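Local atomic coordinates of GDSL-like protein (Roseburia intestinalis L1-82, PDB entry 6HFZ), a protein that is a two-domain esterase from a gut bacterium that removes acetyl groups from acetylated mannans, and probably has acetylxylan esterase activity. Residues G10-G15 against L164-M169; E106-D111 against L139-F144; D245-C250 against T281-G286; G277-L282 against K345-L350. All blocks are in the same frame, centred on the assembly; numbering follows the deposited sequence.

Contact 1: G10-G15 against L164-M169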
loop_
_atom_site.group_PDB
_atom_site.type_symbol
_atom_site.label_atom_id
_atom_site.label_comp_id
_atom_site.label_asym_id
_atom_site.label_seq_id
_atom_site.Cartn_x
_atom_site.Cartn_y
_atom_site.Cartn_z
ATOM N N GLY A 10 -11.749 18.197 -7.524
ATOM C CA GLY A 10 -10.767 17.103 -7.334
ATOM C C GLY A 10 -9.661 17.484 -6.355
ATOM O O GLY A 10 -8.951 16.617 -5.867
ATOM N N ILE A 11 -9.457 18.791 -6.092
ATOM C CA ILE A 11 -8.356 19.204 -5.213
ATOM C C ILE A 11 -8.856 19.158 -3.774
ATOM O O ILE A 11 -9.532 20.047 -3.318
ATOM C CB ILE A 11 -7.795 20.581 -5.623
ATOM C CG1 ILE A 11 -7.372 20.586 -7.088
ATOM C CG2 ILE A 11 -6.657 21.002 -4.682
ATOM C CD1 ILE A 11 -7.296 21.956 -7.711
ATOM N N ALA A 12 -8.530 18.063 -3.075
ATOM C CA ALA A 12 -8.955 17.776 -1.769
ATOM C C ALA A 12 -8.117 18.580 -0.776
ATOM O O ALA A 12 -8.621 18.891 0.300
ATOM C CB ALA A 12 -8.817 16.293 -1.475
ATOM N N ASN A 13 -6.851 18.814 -1.122
ATOM C CA ASN A 13 -5.949 19.643 -0.317
ATOM C C ASN A 13 -4.912 20.250 -1.267
ATOM O O ASN A 13 -4.230 19.570 -1.990
ATOM C CB ASN A 13 -5.273 18.872 0.825
ATOM C CG ASN A 13 -4.731 19.787 1.913
ATOM O OD1 ASN A 13 -5.431 20.702 2.357
ATOM N ND2 ASN A 13 -3.494 19.597 2.343
ATOM N N ARG A 14 -4.778 21.577 -1.264
ATOM C CA ARG A 14 -3.771 22.185 -2.121
ATOM C C ARG A 14 -2.384 21.874 -1.545
ATOM O O ARG A 14 -1.433 21.581 -2.296
ATOM C CB ARG A 14 -4.018 23.701 -2.244
ATOM C CG ARG A 14 -2.836 24.457 -2.838
ATOM C CD ARG A 14 -2.952 25.982 -2.805
ATOM N NE ARG A 14 -1.890 26.630 -3.574
ATOM C CZ ARG A 14 -0.675 26.915 -3.103
ATOM N NH1 ARG A 14 -0.289 26.492 -1.904
ATOM N NH2 ARG A 14 0.151 27.638 -3.843
ATOM N N GLY A 15 -2.290 22.009 -0.232
ATOM C CA GLY A 15 -1.061 21.744 0.515
ATOM C C GLY A 15 0.027 22.737 0.171
ATOM O O GLY A 15 -0.228 23.748 -0.452
ATOM N N LEU A 164 0.188 18.368 2.709
ATOM C CA LEU A 164 0.427 17.660 1.472
ATOM C C LEU A 164 -0.685 17.890 0.479
ATOM O O LEU A 164 -1.859 17.871 0.835
ATOM C CB LEU A 164 0.578 16.160 1.722
ATOM C CG LEU A 164 1.753 15.749 2.601
ATOM C CD1 LEU A 164 1.728 14.242 2.845
ATOM C CD2 LEU A 164 3.050 16.149 1.970
ATOM N N PRO A 165 -0.324 18.061 -0.802
ATOM C CA PRO A 165 -1.331 18.100 -1.864
ATOM C C PRO A 165 -2.060 16.761 -1.968
ATOM O O PRO A 165 -1.438 15.714 -1.771
ATOM C CB PRO A 165 -0.550 18.424 -3.135
ATOM C CG PRO A 165 0.904 18.137 -2.815
ATOM C CD PRO A 165 1.042 18.219 -1.304
ATOM N N ALA A 166 -3.369 16.816 -2.289
ATOM C CA ALA A 166 -4.176 15.613 -2.364
ATOM C C ALA A 166 -5.265 15.809 -3.416
ATOM O O ALA A 166 -5.903 16.901 -3.445
ATOM C CB ALA A 166 -4.817 15.344 -1.049
ATOM N N VAL A 167 -5.521 14.760 -4.195
ATOM C CA VAL A 167 -6.605 14.795 -5.135
ATOM C C VAL A 167 -7.536 13.598 -4.909
ATOM O O VAL A 167 -7.071 12.499 -4.488
ATOM C CB VAL A 167 -6.111 14.882 -6.589
ATOM C CG1 VAL A 167 -5.381 16.195 -6.842
ATOM C CG2 VAL A 167 -5.251 13.703 -6.997
ATOM N N SER A 168 -8.809 13.774 -5.291
ATOM C CA SER A 168 -9.868 12.810 -4.958
ATOM C C SER A 168 -10.781 12.502 -6.132
ATOM O O SER A 168 -11.246 13.413 -6.804
ATOM C CB SER A 168 -10.672 13.303 -3.787
ATOM O OG SER A 168 -11.770 12.449 -3.522
HETATM N N MSE A 169 -11.124 11.206 -6.288
HETATM C CA MSE A 169 -12.161 10.748 -7.212
HETATM C C MSE A 169 -13.549 10.764 -6.572
HETATM O O MSE A 169 -14.569 10.726 -7.267
HETATM C CB MSE A 169 -11.847 9.345 -7.746
HETATM C CG MSE A 169 -10.369 9.192 -8.146
HETATM SE SE MSE A 169 -9.836 10.569 -9.458
HETATM C CE MSE A 169 -8.157 11.040 -8.594
#
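Leu164 O lies close to the plane of the Asn13 side-chain amide, bonded to ND2. A second flat group, the Ala166 carbonyl, takes two N-H groups from one face of its plane, the mark of a classic beta bulge. The bulge lies where the antiparallel strand 11-13 joins the edge of the central sheet in the SGNH-hydrolase fold. Ala12 N is 2.9 Å from Ala166 O, and Asn13 N is 3.2 Å from it. The bond from Asn13 ND2 to Leu164 O is nearly straight, at 2.8 Å (161°). The Leu164 carbonyl is met differently: the donor stands above its plane, 43° out of it.

Further bonds fix the register around the bulge. Asn13 O accepts from Ala166 N at 2.9 Å, and Gly10 O accepts from Ser168 N at 2.9 Å. The Asn13 CG lies anti to the backbone N (chi1 -161°), beside the carbonyl carbon. Asn13 CB also packs on Ala166 CB at 4.0 Å. An alanine at Asn13 would keep that packing but would probably leave Leu164 O without its amide donor and this end of the strand less firmly tied. Ile11 and Val167 point to the other face, where helix 196-215 covers them. Gly15 has a positive phi and passes so close to Leu164 and Pro165 that a CB would clash. Beside it, Arg14 O is buried with no polar partner and rests 3.4 Å from Pro165 CB.

Contact 2: E106-D111 against L139-F144. With ACT (acetate ion), chain E.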
loop_
_atom_site.group_PDB
_atom_site.type_symbol
_atom_site.label_atom_id
_atom_site.label_comp_id
_atom_site.label_asym_id
_atom_site.label_seq_id
_atom_site.Cartn_x
_atom_site.Cartn_y
_atom_site.Cartn_z
ATOM N N GLU A 106 -1.394 5.962 -2.698
ATOM C CA GLU A 106 -2.742 5.641 -3.156
ATOM C C GLU A 106 -3.252 4.390 -2.433
ATOM O O GLU A 106 -3.084 3.257 -2.942
ATOM C CB GLU A 106 -2.662 5.442 -4.671
ATOM C CG GLU A 106 -3.978 5.255 -5.401
ATOM C CD GLU A 106 -4.638 3.898 -5.291
ATOM O OE1 GLU A 106 -5.746 3.852 -4.669
ATOM O OE2 GLU A 106 -4.038 2.875 -5.764
ATOM N N PHE A 107 -3.871 4.601 -1.261
ATOM C CA PHE A 107 -4.330 3.500 -0.405
ATOM C C PHE A 107 -5.768 3.726 0.101
ATOM O O PHE A 107 -6.232 3.013 0.980
ATOM C CB PHE A 107 -3.383 3.294 0.786
ATOM C CG PHE A 107 -2.098 2.584 0.456
ATOM C CD1 PHE A 107 -2.115 1.266 -0.017
ATOM C CD2 PHE A 107 -0.880 3.234 0.549
ATOM C CE1 PHE A 107 -0.929 0.589 -0.286
ATOM C CE2 PHE A 107 0.294 2.579 0.177
ATOM C CZ PHE A 107 0.274 1.252 -0.189
ATOM N N SER A 108 -6.453 4.772 -0.394
ATOM C CA SER A 108 -7.758 5.164 0.178
ATOM C C SER A 108 -8.926 4.217 -0.157
ATOM O O SER A 108 -10.011 4.403 0.444
ATOM C CB SER A 108 -8.089 6.621 -0.173
ATOM O OG SER A 108 -6.995 7.458 0.197
ATOM N N VAL A 109 -8.752 3.197 -1.034
ATOM C CA VAL A 109 -9.770 2.158 -1.168
ATOM C C VAL A 109 -9.173 0.788 -0.829
ATOM O O VAL A 109 -9.728 -0.288 -1.227
ATOM C CB VAL A 109 -10.435 2.148 -2.549
ATOM C CG1 VAL A 109 -11.325 3.382 -2.739
ATOM C CG2 VAL A 109 -9.449 2.030 -3.702
ATOM N N ASN A 110 -8.068 0.785 -0.096
ATOM C CA ASN A 110 -7.483 -0.439 0.438
ATOM C C ASN A 110 -7.586 -0.417 1.967
ATOM O O ASN A 110 -8.165 -1.324 2.583
ATOM C CB ASN A 110 -6.019 -0.602 0.019
ATOM C CG ASN A 110 -5.870 -0.979 -1.437
ATOM O OD1 ASN A 110 -5.611 -0.116 -2.280
ATOM N ND2 ASN A 110 -6.142 -2.246 -1.751
ATOM N N ASP A 111 -7.062 0.654 2.560
ATOM C CA ASP A 111 -7.217 0.953 3.980
ATOM C C ASP A 111 -8.717 1.045 4.282
ATOM O O ASP A 111 -9.460 1.612 3.495
ATOM C CB ASP A 111 -6.584 2.287 4.378
ATOM C CG ASP A 111 -5.065 2.290 4.343
ATOM O OD1 ASP A 111 -4.482 1.349 3.709
ATOM O OD2 ASP A 111 -4.476 3.204 4.944
ATOM N N LEU A 139 -1.009 12.836 -2.472
ATOM C CA LEU A 139 -1.920 11.776 -2.048
ATOM C C LEU A 139 -3.025 11.654 -3.097
ATOM O O LEU A 139 -3.537 12.676 -3.627
ATOM C CB LEU A 139 -2.488 12.074 -0.657
ATOM C CG LEU A 139 -1.478 12.366 0.445
ATOM C CD1 LEU A 139 -2.159 12.436 1.778
ATOM C CD2 LEU A 139 -0.373 11.328 0.528
ATOM N N VAL A 140 -3.371 10.413 -3.457
ATOM C CA VAL A 140 -4.467 10.211 -4.377
ATOM C C VAL A 140 -5.533 9.339 -3.702
ATOM O O VAL A 140 -5.249 8.274 -3.159
ATOM C CB VAL A 140 -3.966 9.577 -5.695
ATOM C CG1 VAL A 140 -5.112 9.105 -6.575
ATOM C CG2 VAL A 140 -3.064 10.526 -6.481
ATOM N N HIS A 141 -6.785 9.796 -3.725
ATOM C CA HIS A 141 -7.907 9.100 -3.081
ATOM C C HIS A 141 -8.879 8.556 -4.138
ATOM O O HIS A 141 -9.658 9.332 -4.697
ATOM C CB HIS A 141 -8.681 10.059 -2.137
ATOM C CG HIS A 141 -7.862 10.844 -1.155
ATOM N ND1 HIS A 141 -7.102 10.234 -0.163
ATOM C CD2 HIS A 141 -7.647 12.171 -1.016
ATOM C CE1 HIS A 141 -6.458 11.170 0.536
ATOM N NE2 HIS A 141 -6.781 12.346 0.051
ATOM N N ASN A 142 -8.845 7.233 -4.395
ATOM C CA ASN A 142 -9.832 6.551 -5.238
ATOM C C ASN A 142 -11.116 6.392 -4.418
ATOM O O ASN A 142 -11.178 6.884 -3.259
ATOM C CB ASN A 142 -9.247 5.252 -5.779
ATOM C CG ASN A 142 -8.368 5.516 -6.988
ATOM O OD1 ASN A 142 -8.844 6.074 -7.975
ATOM N ND2 ASN A 142 -7.087 5.187 -6.910
ATOM N N VAL A 143 -12.154 5.829 -5.038
ATOM C CA VAL A 143 -13.448 5.710 -4.391
ATOM C C VAL A 143 -14.094 4.387 -4.842
ATOM O O VAL A 143 -13.880 3.938 -5.978
ATOM C CB VAL A 143 -14.298 6.955 -4.747
ATOM C CG1 VAL A 143 -14.672 6.941 -6.233
ATOM C CG2 VAL A 143 -15.540 7.104 -3.883
ATOM N N PHE A 144 -14.945 3.805 -3.991
ATOM C CA PHE A 144 -15.810 2.703 -4.336
ATOM C C PHE A 144 -17.020 3.267 -5.102
ATOM O O PHE A 144 -17.664 4.180 -4.607
ATOM C CB PHE A 144 -16.273 2.003 -3.056
ATOM C CG PHE A 144 -15.282 1.033 -2.485
ATOM C CD1 PHE A 144 -15.279 -0.281 -2.926
ATOM C CD2 PHE A 144 -14.341 1.437 -1.557
ATOM C CE1 PHE A 144 -14.388 -1.195 -2.397
ATOM C CE2 PHE A 144 -13.433 0.521 -1.046
ATOM C CZ PHE A 144 -13.457 -0.782 -1.474
HETATM C C ACT E . -7.195 -3.388 -4.608
HETATM O O ACT E . -7.846 -4.410 -4.989
HETATM O OXT ACT E . -6.036 -3.442 -4.186
HETATM C CH3 ACT E . -7.807 -2.024 -4.638
HETATM O O HOH W 1 -6.605 5.845 -3.069
HETATM O O HOH W 2 -4.213 7.493 -0.487
#
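Glu106, Ser108 and Val109 meet Val140 to Phe144 in a buried contact, part polar and water-bridged, part apolar through Val109. It sits where the neighbouring parallel strands 102-106 and 136-141 of the SGNH-hydrolase sheet run out into loops near the probable active site. Asn142 ND2 donates to Glu106 OE1 at 2.9 Å in a nearly straight bond (169°). The oxygen lies in the amide plane, yet the donor stands above the carboxylate plane, and the two side chains cross at about a right angle. The Glu106 chain bends at chi2 (-77°), which turns CD out of the extended line. Its other oxygen, OE2, is held by Thr43.

Water 1 is gripped by four bonds. It donates to Glu106 OE1 and Val140 O and accepts from Ser108 N and Asn142 N. It thus bridges the two segments, between which no direct backbone hydrogen bond forms. Ser108 OG meets the His141 ring at its edge, 2.8 Å from ND1, and is also bonded to His155 and water 2. Val109 CG1 lies 3.5 Å from Asn142 C, and its CB touches Phe144 CE2 at 3.7 Å.

Asn110 reaches an acetate ion, probably from the crystallisation liquor, which His193 NE2 also binds. Ser41 N, Gly81 N and Asn110 ND2 all donate to it, consistent with an oxyanion hole as in SGNH hydrolases. Asn110 ND2 lies 2.7 Å from acetate OXT.

Contact 3: D245-C250 against T281-G286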
loop_
_atom_site.group_PDB
_atom_site.type_symbol
_atom_site.label_atom_id
_atom_site.label_comp_id
_atom_site.label_asym_id
_atom_site.label_seq_id
_atom_site.Cartn_x
_atom_site.Cartn_y
_atom_site.Cartn_z
ATOM N N ASP A 245 16.038 -13.757 8.191
ATOM C CA ASP A 245 16.232 -13.341 9.579
ATOM C C ASP A 245 16.989 -14.431 10.353
ATOM O O ASP A 245 16.620 -15.596 10.336
ATOM C CB ASP A 245 14.888 -13.063 10.253
ATOM C CG ASP A 245 14.996 -12.438 11.635
ATOM O OD1 ASP A 245 15.578 -13.082 12.557
ATOM O OD2 ASP A 245 14.518 -11.310 11.783
ATOM N N GLU A 246 18.006 -14.022 11.104
ATOM C CA GLU A 246 18.911 -15.008 11.715
ATOM C C GLU A 246 18.359 -15.553 13.050
ATOM O O GLU A 246 18.940 -16.514 13.583
ATOM C CB GLU A 246 20.326 -14.437 11.868
ATOM C CG GLU A 246 20.412 -13.099 12.585
ATOM C CD GLU A 246 21.841 -12.628 12.834
ATOM O OE1 GLU A 246 22.705 -12.850 11.953
ATOM O OE2 GLU A 246 22.096 -12.058 13.920
ATOM N N ASN A 247 17.268 -14.988 13.593
ATOM C CA ASN A 247 16.739 -15.428 14.902
ATOM C C ASN A 247 15.587 -16.439 14.770
ATOM O O ASN A 247 14.981 -16.836 15.765
ATOM C CB ASN A 247 16.275 -14.237 15.739
ATOM C CG ASN A 247 17.451 -13.447 16.261
ATOM O OD1 ASN A 247 18.272 -13.981 17.005
ATOM N ND2 ASN A 247 17.562 -12.200 15.831
ATOM N N VAL A 248 15.303 -16.877 13.551
ATOM C CA VAL A 248 14.181 -17.742 13.289
ATOM C C VAL A 248 14.587 -19.211 13.448
ATOM O O VAL A 248 15.657 -19.612 13.009
ATOM C CB VAL A 248 13.637 -17.466 11.882
ATOM C CG1 VAL A 248 12.621 -18.510 11.476
ATOM C CG2 VAL A 248 13.065 -16.050 11.822
ATOM N N VAL A 249 13.714 -20.009 14.073
ATOM C CA VAL A 249 13.943 -21.461 14.193
ATOM C C VAL A 249 12.765 -22.230 13.563
ATOM O O VAL A 249 11.623 -22.118 13.975
ATOM C CB VAL A 249 14.152 -21.859 15.663
ATOM C CG1 VAL A 249 14.435 -23.351 15.783
ATOM C CG2 VAL A 249 15.254 -21.031 16.311
ATOM N N CYS A 250 13.034 -23.038 12.539
ATOM C CA CYS A 250 11.970 -23.825 11.936
ATOM C C CYS A 250 11.855 -25.212 12.577
ATOM O O CYS A 250 12.874 -25.825 12.832
ATOM C CB CYS A 250 12.211 -23.968 10.442
ATOM S SG CYS A 250 12.177 -22.361 9.600
ATOM N N THR A 281 9.357 -20.446 14.993
ATOM C CA THR A 281 9.473 -19.461 16.080
ATOM C C THR A 281 10.385 -18.325 15.601
ATOM O O THR A 281 11.399 -18.534 14.869
ATOM C CB THR A 281 9.977 -20.092 17.387
ATOM O OG1 THR A 281 11.276 -20.616 17.122
ATOM C CG2 THR A 281 9.072 -21.189 17.895
ATOM N N LEU A 282 9.974 -17.103 15.951
ATOM C CA LEU A 282 10.637 -15.879 15.605
ATOM C C LEU A 282 10.715 -15.002 16.845
ATOM O O LEU A 282 9.754 -14.945 17.595
ATOM C CB LEU A 282 9.817 -15.099 14.566
ATOM C CG LEU A 282 9.425 -15.826 13.290
ATOM C CD1 LEU A 282 8.066 -16.474 13.377
ATOM C CD2 LEU A 282 9.485 -14.866 12.102
ATOM N N ASP A 283 11.815 -14.255 16.953
ATOM C CA ASP A 283 11.973 -13.128 17.841
ATOM C C ASP A 283 11.610 -11.847 17.079
ATOM O O ASP A 283 12.199 -11.562 16.047
ATOM C CB ASP A 283 13.428 -12.990 18.309
ATOM C CG ASP A 283 13.925 -14.119 19.205
ATOM O OD1 ASP A 283 13.079 -14.826 19.783
ATOM O OD2 ASP A 283 15.164 -14.274 19.317
ATOM N N VAL A 284 10.632 -11.095 17.600
ATOM C CA VAL A 284 10.124 -9.907 16.913
ATOM C C VAL A 284 10.003 -8.758 17.915
ATOM O O VAL A 284 9.132 -8.795 18.782
ATOM C CB VAL A 284 8.781 -10.177 16.215
ATOM C CG1 VAL A 284 8.339 -8.928 15.446
ATOM C CG2 VAL A 284 8.834 -11.422 15.306
ATOM N N GLU A 285 10.842 -7.736 17.724
ATOM C CA GLU A 285 10.862 -6.529 18.542
ATOM C C GLU A 285 9.792 -5.525 18.061
ATOM O O GLU A 285 9.628 -5.275 16.849
ATOM C CB GLU A 285 12.240 -5.869 18.504
ATOM C CG GLU A 285 12.439 -4.846 19.612
ATOM C CD GLU A 285 13.875 -4.378 19.864
ATOM O OE1 GLU A 285 14.069 -3.575 20.790
ATOM O OE2 GLU A 285 14.797 -4.819 19.151
ATOM N N GLY A 286 9.095 -4.933 19.028
ATOM C CA GLY A 286 8.175 -3.818 18.800
ATOM C C GLY A 286 7.052 -3.808 19.822
ATOM O O GLY A 286 6.963 -4.695 20.648
#
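Val248 has CG1 anti to the backbone N (chi1 170°), and this leaves CG2 to meet Leu282 CD2 at 3.8 Å. The two side chains lie side by side and point the same way. Thr281 OG1 sits between its own backbone N and carbonyl carbon (chi1 61°), 3.5 Å from Val249 CB. Both pairs belong to the edge of an antiparallel beta sheet, where the outermost strand 249-251 joins strand 279-286.

Val249 and Thr281 form an antiparallel hydrogen-bonded pair. Val249 N donates to Thr281 O at 2.9 Å, and Thr281 N returns a bond to Val249 O at 3.0 Å. Val248 CA adds a CA-H...O contact to Thr281 O. Val248 and Leu282 also touch Trp271 of another sheet, while Val249 is exposed.

A type I turn from Asp245 to Val248 leads into the strand. Asn247 there packs its CB on Asp283 OD2 at 3.7 Å. Asp283 N is buried by the contact and has no partner in the model. The turn is closed on itself as an Asx turn, while Asp245 OD2 is held by His241. Asn247 N meets Asp245 OD1 nearly along its C-O axis, at 2.7 Å.

Contact 4: G277-L282 against K345-L350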
loop_
_atom_site.group_PDB
_atom_site.type_symbol
_atom_site.label_atom_id
_atom_site.label_comp_id
_atom_site.label_asym_id
_atom_site.label_seq_id
_atom_site.Cartn_x
_atom_site.Cartn_y
_atom_site.Cartn_z
ATOM N N GLY A 277 1.013 -29.633 12.840
ATOM C CA GLY A 277 2.069 -29.554 13.810
ATOM C C GLY A 277 3.351 -28.897 13.331
ATOM O O GLY A 277 4.247 -28.633 14.099
ATOM N N ASP A 278 3.486 -28.653 12.019
ATOM C CA ASP A 278 4.623 -27.889 11.519
ATOM C C ASP A 278 4.604 -26.500 12.175
ATOM O O ASP A 278 3.576 -25.868 12.204
ATOM C CB ASP A 278 4.530 -27.722 9.997
ATOM C CG ASP A 278 4.845 -28.979 9.189
ATOM O OD1 ASP A 278 5.359 -29.960 9.804
ATOM O OD2 ASP A 278 4.617 -28.968 7.939
ATOM N N SER A 279 5.753 -26.009 12.629
ATOM C CA SER A 279 5.813 -24.738 13.357
ATOM C C SER A 279 7.107 -23.996 13.025
ATOM O O SER A 279 8.064 -24.533 12.394
ATOM C CB SER A 279 5.668 -24.924 14.837
ATOM O OG SER A 279 6.579 -25.884 15.305
ATOM N N ILE A 280 7.143 -22.746 13.484
ATOM C CA ILE A 280 8.254 -21.840 13.329
ATOM C C ILE A 280 8.198 -20.842 14.490
ATOM O O ILE A 280 7.105 -20.510 14.933
ATOM C CB ILE A 280 8.170 -21.150 11.953
ATOM C CG1 ILE A 280 9.352 -20.201 11.720
ATOM C CG2 ILE A 280 6.824 -20.443 11.806
ATOM C CD1 ILE A 280 9.326 -19.543 10.321
ATOM N N THR A 281 9.357 -20.446 14.993
ATOM C CA THR A 281 9.473 -19.461 16.080
ATOM C C THR A 281 10.385 -18.325 15.601
ATOM O O THR A 281 11.399 -18.534 14.869
ATOM C CB THR A 281 9.977 -20.092 17.387
ATOM O OG1 THR A 281 11.276 -20.616 17.122
ATOM C CG2 THR A 281 9.072 -21.189 17.895
ATOM N N LEU A 282 9.974 -17.103 15.951
ATOM C CA LEU A 282 10.637 -15.879 15.605
ATOM C C LEU A 282 10.715 -15.002 16.845
ATOM O O LEU A 282 9.754 -14.945 17.595
ATOM C CB LEU A 282 9.817 -15.099 14.566
ATOM C CG LEU A 282 9.425 -15.826 13.290
ATOM C CD1 LEU A 282 8.066 -16.474 13.377
ATOM C CD2 LEU A 282 9.485 -14.866 12.102
ATOM N N LYS A 345 8.251 -13.204 21.584
ATOM C CA LYS A 345 8.387 -14.497 20.978
ATOM C C LYS A 345 7.108 -14.746 20.179
ATOM O O LYS A 345 5.989 -14.515 20.659
ATOM C CB LYS A 345 8.673 -15.583 22.019
ATOM C CG LYS A 345 8.559 -17.000 21.480
ATOM C CD LYS A 345 9.070 -18.072 22.435
ATOM C CE LYS A 345 8.931 -19.481 21.888
ATOM N NZ LYS A 345 7.514 -19.865 21.679
ATOM N N VAL A 346 7.291 -15.177 18.931
ATOM C CA VAL A 346 6.183 -15.441 18.079
ATOM C C VAL A 346 6.297 -16.865 17.544
ATOM O O VAL A 346 7.338 -17.279 17.052
ATOM C CB VAL A 346 6.109 -14.411 16.935
ATOM C CG1 VAL A 346 4.895 -14.685 16.065
ATOM C CG2 VAL A 346 6.115 -12.991 17.466
ATOM N N GLU A 347 5.186 -17.576 17.560
ATOM C CA GLU A 347 5.159 -18.904 17.050
ATOM C C GLU A 347 3.968 -19.029 16.104
ATOM O O GLU A 347 2.883 -18.579 16.419
ATOM C CB GLU A 347 5.090 -19.892 18.226
ATOM C CG GLU A 347 4.947 -21.333 17.767
ATOM C CD GLU A 347 5.035 -22.395 18.854
ATOM O OE1 GLU A 347 4.599 -22.125 20.015
ATOM O OE2 GLU A 347 5.546 -23.500 18.530
ATOM N N VAL A 348 4.189 -19.680 14.959
ATOM C CA VAL A 348 3.114 -20.052 14.066
ATOM C C VAL A 348 3.156 -21.584 13.917
ATOM O O VAL A 348 4.223 -22.122 13.713
ATOM C CB VAL A 348 3.275 -19.338 12.711
ATOM C CG1 VAL A 348 2.167 -19.727 11.751
ATOM C CG2 VAL A 348 3.340 -17.822 12.893
ATOM N N ARG A 349 2.000 -22.236 14.036
ATOM C CA ARG A 349 1.878 -23.700 13.997
ATOM C C ARG A 349 0.689 -24.075 13.120
ATOM O O ARG A 349 -0.360 -23.499 13.259
ATOM C CB ARG A 349 1.574 -24.227 15.413
ATOM C CG ARG A 349 1.612 -25.745 15.553
ATOM C CD ARG A 349 1.527 -26.190 17.038
ATOM N NE ARG A 349 1.513 -27.664 17.143
ATOM C CZ ARG A 349 2.601 -28.411 17.338
ATOM N NH1 ARG A 349 3.762 -27.834 17.570
ATOM N NH2 ARG A 349 2.525 -29.731 17.338
ATOM N N LEU A 350 0.806 -25.139 12.318
ATOM C CA LEU A 350 -0.339 -25.619 11.564
ATOM C C LEU A 350 -1.246 -26.457 12.471
ATOM O O LEU A 350 -0.737 -27.311 13.204
ATOM C CB LEU A 350 0.173 -26.446 10.383
ATOM C CG LEU A 350 0.132 -25.763 9.015
ATOM C CD1 LEU A 350 0.769 -24.407 9.004
ATOM C CD2 LEU A 350 0.722 -26.634 7.925
#
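Ile280 and Val348 carry the tightly packed face of this antiparallel strand pair. Ile280 CG2 lies 3.8 Å from Val348 CB, and the two side chains run side by side. Leu282 and Val346 share the same buried face. Trp271, Leu363 and Val366 cover it from strands 271-273 and 361-370. Between the strands, six backbone hydrogen bonds run from Gly277 N to Leu350 O at one end to Val346 N to Leu282 O at the other.

The other face is looser. Arg349 is exposed there and Thr281 and Glu347 are partly exposed, while Ser279 is buried. Glu347 lies alongside Thr281, its CG 4.1 Å from Thr281 CG2. Its OE2 comes no nearer than 4.0 Å to Ser279 CB. An alanine at Glu347 would probably leave Thr281 CG2 without the aliphatic CG beside it and uncover that side of the threonine. The extended Arg349 chain lays one guanidinium face over Gly277. Gly277 CA is 3.6 Å from Arg349 NH2, and Gly277 O lies above the plane toward the rim. Arg349 also touches a crystal neighbour, which may affect its position.

No salt bridge or side-chain hydrogen bond crosses between the two segments. The pairing therefore rests on backbone bonds and one apolar face.

Overall arrangement
The four contacts fall into two groups, one in each part of the chain. Contacts 1 and 2 have centres about 12 Å apart and share the alpha/beta sheet: Val167 O of contact 1 lies 2.8 Å from His141 N of contact 2, a probable hydrogen bond. Contacts 3 and 4 have centres about 10 Å apart and both use strand 279-286, with Thr281 and Leu282 common to them. The groups do not touch. Contacts 2 and 3 are about 33 Å apart between centres, contacts 1 and 4 about 44 Å. Contact 2 alone of the four touches the acetate, which Ser41 N and His193 NE2 also bind; with Asp190 these two residues have geometry consistent with a catalytic triad.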